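Local structure of blood group a-and b-cleaving endo-beta-galactosidase (Streptococcus pneumoniae, 2YGM) at residues 12-17 against 71-76; 266-271 against 314-319. The protein probably binds glycans through two tandem NPCBM modules of an endo-beta-galactosidase that cleaves blood group A and B antigens, one module here carrying a galactose-containing glycan. All blocks are in the same frame, centred on the assembly; numbering follows the deposited sequence.

Contact 1: 12-17 against 71-76; sequences MDWSSA and ISYDIS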
# COMPACT_ATOMS: atom_id res chain seq x y z
N MET A 12 -6.95 6.91 -6.14
CA MET A 12 -8.08 6.63 -7.03
C MET A 12 -8.15 7.62 -8.19
O MET A 12 -7.31 8.52 -8.31
CB MET A 12 -9.41 6.67 -6.27
CG MET A 12 -9.54 5.69 -5.12
SD MET A 12 -11.23 5.71 -4.52
CE MET A 12 -10.94 5.77 -2.76
N ASP A 13 -9.17 7.46 -9.03
CA ASP A 13 -9.45 8.41 -10.10
C ASP A 13 -10.75 9.14 -9.83
O ASP A 13 -11.79 8.51 -9.59
CB ASP A 13 -9.52 7.70 -11.45
CG ASP A 13 -8.16 7.20 -11.92
OD1 ASP A 13 -7.23 8.02 -12.04
OD2 ASP A 13 -8.04 5.98 -12.17
N TRP A 14 -10.69 10.46 -9.85
CA TRP A 14 -11.89 11.28 -9.78
C TRP A 14 -12.60 11.29 -11.14
O TRP A 14 -11.95 11.35 -12.18
CB TRP A 14 -11.57 12.71 -9.32
CG TRP A 14 -10.55 13.46 -10.15
CD1 TRP A 14 -10.67 13.84 -11.45
CD2 TRP A 14 -9.28 13.95 -9.70
NE1 TRP A 14 -9.55 14.52 -11.85
CE2 TRP A 14 -8.68 14.60 -10.80
CE3 TRP A 14 -8.59 13.89 -8.49
CZ2 TRP A 14 -7.41 15.19 -10.72
CZ3 TRP A 14 -7.33 14.48 -8.40
CH2 TRP A 14 -6.76 15.12 -9.51
N SER A 15 -13.93 11.22 -11.11
CA SER A 15 -14.72 11.32 -12.33
C SER A 15 -14.79 12.77 -12.82
O SER A 15 -15.04 13.02 -14.00
CB SER A 15 -16.13 10.77 -12.10
OG SER A 15 -16.80 11.48 -11.08
N SER A 16 -14.55 13.71 -11.90
CA SER A 16 -14.47 15.14 -12.21
C SER A 16 -13.77 15.91 -11.09
O SER A 16 -13.78 15.47 -9.93
CB SER A 16 -15.87 15.72 -12.44
OG SER A 16 -16.71 15.45 -11.33
N ALA A 17 -13.17 17.04 -11.44
CA ALA A 17 -12.43 17.88 -10.48
C ALA A 17 -12.30 19.31 -10.98
O ALA A 17 -11.73 19.56 -12.04
CB ALA A 17 -11.05 17.28 -10.20
N ILE A 71 -14.63 18.05 -6.22
CA ILE A 71 -13.93 16.84 -6.62
C ILE A 71 -14.88 15.67 -6.38
O ILE A 71 -15.34 15.45 -5.25
CB ILE A 71 -12.60 16.62 -5.82
CG1 ILE A 71 -11.65 17.81 -5.99
CG2 ILE A 71 -11.90 15.35 -6.27
CD1 ILE A 71 -11.59 18.74 -4.79
N SER A 72 -15.20 14.94 -7.44
CA SER A 72 -16.19 13.86 -7.36
C SER A 72 -15.59 12.49 -7.64
O SER A 72 -14.78 12.33 -8.55
CB SER A 72 -17.35 14.12 -8.32
OG SER A 72 -18.07 15.28 -7.94
N TYR A 73 -16.01 11.51 -6.85
CA TYR A 73 -15.58 10.13 -7.02
C TYR A 73 -16.75 9.19 -7.25
O TYR A 73 -17.76 9.26 -6.54
CB TYR A 73 -14.77 9.66 -5.81
CG TYR A 73 -13.43 10.34 -5.68
CD1 TYR A 73 -12.30 9.82 -6.30
CD2 TYR A 73 -13.29 11.51 -4.93
CE1 TYR A 73 -11.06 10.44 -6.18
CE2 TYR A 73 -12.06 12.14 -4.80
CZ TYR A 73 -10.95 11.59 -5.43
OH TYR A 73 -9.72 12.21 -5.31
N ASP A 74 -16.61 8.32 -8.24
CA ASP A 74 -17.58 7.26 -8.49
C ASP A 74 -17.27 6.08 -7.56
O ASP A 74 -16.20 5.48 -7.65
CB ASP A 74 -17.53 6.82 -9.95
CG ASP A 74 -18.63 5.83 -10.30
OD1 ASP A 74 -18.78 4.81 -9.60
OD2 ASP A 74 -19.33 6.08 -11.31
N ILE A 75 -18.23 5.76 -6.70
CA ILE A 75 -18.06 4.68 -5.72
C ILE A 75 -19.17 3.62 -5.78
O ILE A 75 -19.39 2.89 -4.80
CB ILE A 75 -17.87 5.24 -4.26
CG1 ILE A 75 -19.00 6.19 -3.87
CG2 ILE A 75 -16.53 5.95 -4.12
CD1 ILE A 75 -19.90 5.64 -2.81
N SER A 76 -19.83 3.53 -6.93
CA SER A 76 -20.89 2.53 -7.20
C SER A 76 -20.49 1.12 -6.79
O SER A 76 -19.42 0.64 -7.15
CB SER A 76 -21.25 2.52 -8.69
OG SER A 76 -22.01 3.66 -9.06
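Tyr73 lays one face of its ring against Trp14, whose CB sits 4.2 Å from the centroid of the Tyr73 ring, a CH-pi contact displaced toward the rim. The indole does not stack on the phenol: the two side chains cross at a slant, and the Tyr73 hydroxyl meets the indole at its edge, near the plane, with OH 3.8 Å from Trp14 CE3. Trp14 holds CG between its backbone N and carbonyl carbon (chi1 56°), which folds the indole back along its own segment, where Ala17 CB sits over one face, toward its rim. Ile71 reaches the base of the same side chain, its CG2 4.0 Å from Trp14 CB. Met12 comes to Tyr73 obliquely, CB 4.1 Å from Tyr73 CE1, with SD in a loose Met-aromatic contact. The backbones are joined by Ser72, whose N donates almost straight (176°) to Ser16 O, while Ser72 O takes the N-H of Ser15 at 2.9 Å and a weak bond from Ser15 OG. On the face opposite Ala17 and Ile71, Ser16 OG rests on Ser72 CB at 3.4 Å, and Ser72 OG bonds to Ser147 of the next strand. Lys30 makes a cation-pi contact with Trp14 and bonds to Met12 O. Such pairing is that of a short antiparallel edge strand, 16-17, closing one side of a five-stranded sheet in the beta-sandwich of an NPCBM module.

Contact 2: 266-271 against 314-319; sequences ISYVGI and AFLVDV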
# COMPACT_ATOMS: atom_id res chain seq x y z
N ILE A 266 0.95 -17.39 2.63
CA ILE A 266 0.96 -16.23 1.75
C ILE A 266 2.35 -15.62 1.65
O ILE A 266 3.00 -15.37 2.67
CB ILE A 266 -0.06 -15.14 2.18
CG1 ILE A 266 -1.44 -15.74 2.47
CG2 ILE A 266 -0.18 -14.05 1.10
CD1 ILE A 266 -2.47 -14.73 2.96
N SER A 267 2.78 -15.38 0.42
CA SER A 267 4.07 -14.74 0.13
C SER A 267 4.13 -14.29 -1.32
O SER A 267 3.52 -14.91 -2.20
CB SER A 267 5.22 -15.71 0.40
OG SER A 267 6.47 -15.04 0.30
N TYR A 268 4.85 -13.20 -1.56
CA TYR A 268 5.33 -12.88 -2.90
C TYR A 268 6.65 -13.60 -3.12
O TYR A 268 7.47 -13.72 -2.20
CB TYR A 268 5.51 -11.37 -3.10
CG TYR A 268 4.21 -10.61 -3.24
CD1 TYR A 268 3.53 -10.13 -2.12
CD2 TYR A 268 3.65 -10.36 -4.50
CE1 TYR A 268 2.34 -9.44 -2.23
CE2 TYR A 268 2.45 -9.66 -4.63
CZ TYR A 268 1.80 -9.20 -3.49
OH TYR A 268 0.61 -8.51 -3.59
N VAL A 269 6.85 -14.08 -4.35
CA VAL A 269 8.06 -14.83 -4.71
C VAL A 269 8.70 -14.23 -5.96
O VAL A 269 8.03 -13.99 -6.96
CB VAL A 269 7.74 -16.34 -4.93
CG1 VAL A 269 9.01 -17.12 -5.25
CG2 VAL A 269 7.07 -16.93 -3.69
N GLY A 270 10.01 -13.99 -5.88
CA GLY A 270 10.80 -13.50 -7.01
C GLY A 270 12.28 -13.43 -6.67
O GLY A 270 12.71 -13.93 -5.63
N ILE A 271 13.06 -12.81 -7.56
CA ILE A 271 14.49 -12.59 -7.34
C ILE A 271 14.67 -11.19 -6.77
O ILE A 271 14.07 -10.24 -7.25
CB ILE A 271 15.32 -12.75 -8.66
CG1 ILE A 271 15.40 -14.21 -9.10
CG2 ILE A 271 16.73 -12.23 -8.50
CD1 ILE A 271 14.49 -14.55 -10.24
N ALA A 314 7.46 -10.21 -9.33
CA ALA A 314 7.16 -11.14 -8.25
C ALA A 314 5.68 -11.47 -8.26
O ALA A 314 4.84 -10.58 -8.33
CB ALA A 314 7.57 -10.54 -6.92
N PHE A 315 5.38 -12.76 -8.22
CA PHE A 315 3.99 -13.21 -8.21
C PHE A 315 3.53 -13.57 -6.81
O PHE A 315 4.35 -13.87 -5.93
CB PHE A 315 3.77 -14.38 -9.17
CG PHE A 315 4.77 -15.49 -9.00
CD1 PHE A 315 4.61 -16.44 -8.00
CD2 PHE A 315 5.87 -15.59 -9.84
CE1 PHE A 315 5.52 -17.47 -7.83
CE2 PHE A 315 6.79 -16.61 -9.69
CZ PHE A 315 6.63 -17.55 -8.69
N LEU A 316 2.22 -13.55 -6.62
CA LEU A 316 1.62 -13.77 -5.32
C LEU A 316 1.24 -15.24 -5.14
O LEU A 316 0.51 -15.81 -5.95
CB LEU A 316 0.40 -12.85 -5.14
CG LEU A 316 -0.54 -13.05 -3.95
CD1 LEU A 316 0.18 -12.88 -2.61
CD2 LEU A 316 -1.72 -12.09 -4.06
N VAL A 317 1.76 -15.82 -4.07
CA VAL A 317 1.38 -17.17 -3.66
C VAL A 317 0.43 -17.07 -2.48
O VAL A 317 0.77 -16.51 -1.43
CB VAL A 317 2.62 -18.03 -3.29
CG1 VAL A 317 2.20 -19.46 -2.96
CG2 VAL A 317 3.62 -18.03 -4.43
N ASP A 318 -0.77 -17.60 -2.67
CA ASP A 318 -1.82 -17.58 -1.66
C ASP A 318 -2.56 -18.90 -1.74
O ASP A 318 -3.55 -19.03 -2.45
CB ASP A 318 -2.77 -16.40 -1.91
CG ASP A 318 -3.82 -16.22 -0.81
OD1 ASP A 318 -3.95 -17.09 0.08
OD2 ASP A 318 -4.53 -15.20 -0.84
N VAL A 319 -2.06 -19.89 -1.00
CA VAL A 319 -2.58 -21.25 -1.10
C VAL A 319 -3.25 -21.73 0.19
O VAL A 319 -2.78 -21.47 1.29
CB VAL A 319 -1.49 -22.24 -1.61
CG1 VAL A 319 -0.40 -22.48 -0.55
CG2 VAL A 319 -2.11 -23.56 -2.08
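Val269 and Tyr268, with Ile266 and Leu316, carry this antiparallel strand pair in the beta-sandwich of the second NPCBM module. Val269, paired with Phe315, meets two partners: CB lies 3.8 Å from Phe315 CE1, and the CG2 methyl touches Val317 CG2 at 3.7 Å. Phe315 has CG between its backbone N and carbonyl carbon (chi1 50°), which swings the ring back over the Val269 carbonyl, with Val269 O above the ring centre; Tyr304 stacks on this ring. Beyond the pair, Leu345 of strand 342-352 packs on Val269. Tyr268 points to the other face of the sheet, where it forms a non-hydrogen-bonded pair with Leu316 and the two side chains cross: Leu316 CD1 lies over the phenol face, 4.2 Å from the centroid of the Tyr268 ring, and CB touches CE2. Ile266 extends that apolar row alongside Leu316, and its CG1 lies against Asp318, whose carboxylate forms a salt bridge with Arg264. Four backbone hydrogen bonds link the Ser267-Val317 and Val269-Phe315 pairs. The shortest runs from Val317 N to Ser267 O at 2.7 Å, with a C=O...N angle of 167°.

Overall arrangement
Contacts 1 and 2 are both antiparallel strand pairings in different NPCBM modules; each joins a terminal strand to its neighbour, contact 1 in a five-stranded sheet and contact 2 in the other sheet of its own module. Their centres are 32 Å apart on opposite sides of the chain's centre, with nearest atoms about 17 Å apart, and they share no strand. Contact 1 is partly buried, and there a loop and a two-residue strand meet 71-76 through two backbone hydrogen bonds, one weak serine hydroxyl bond and a CH-pi contact over the Tyr73 face. Contact 2 is buried and combines four regular backbone bonds with mostly apolar side chains on both faces; charge enters it only at Asp318.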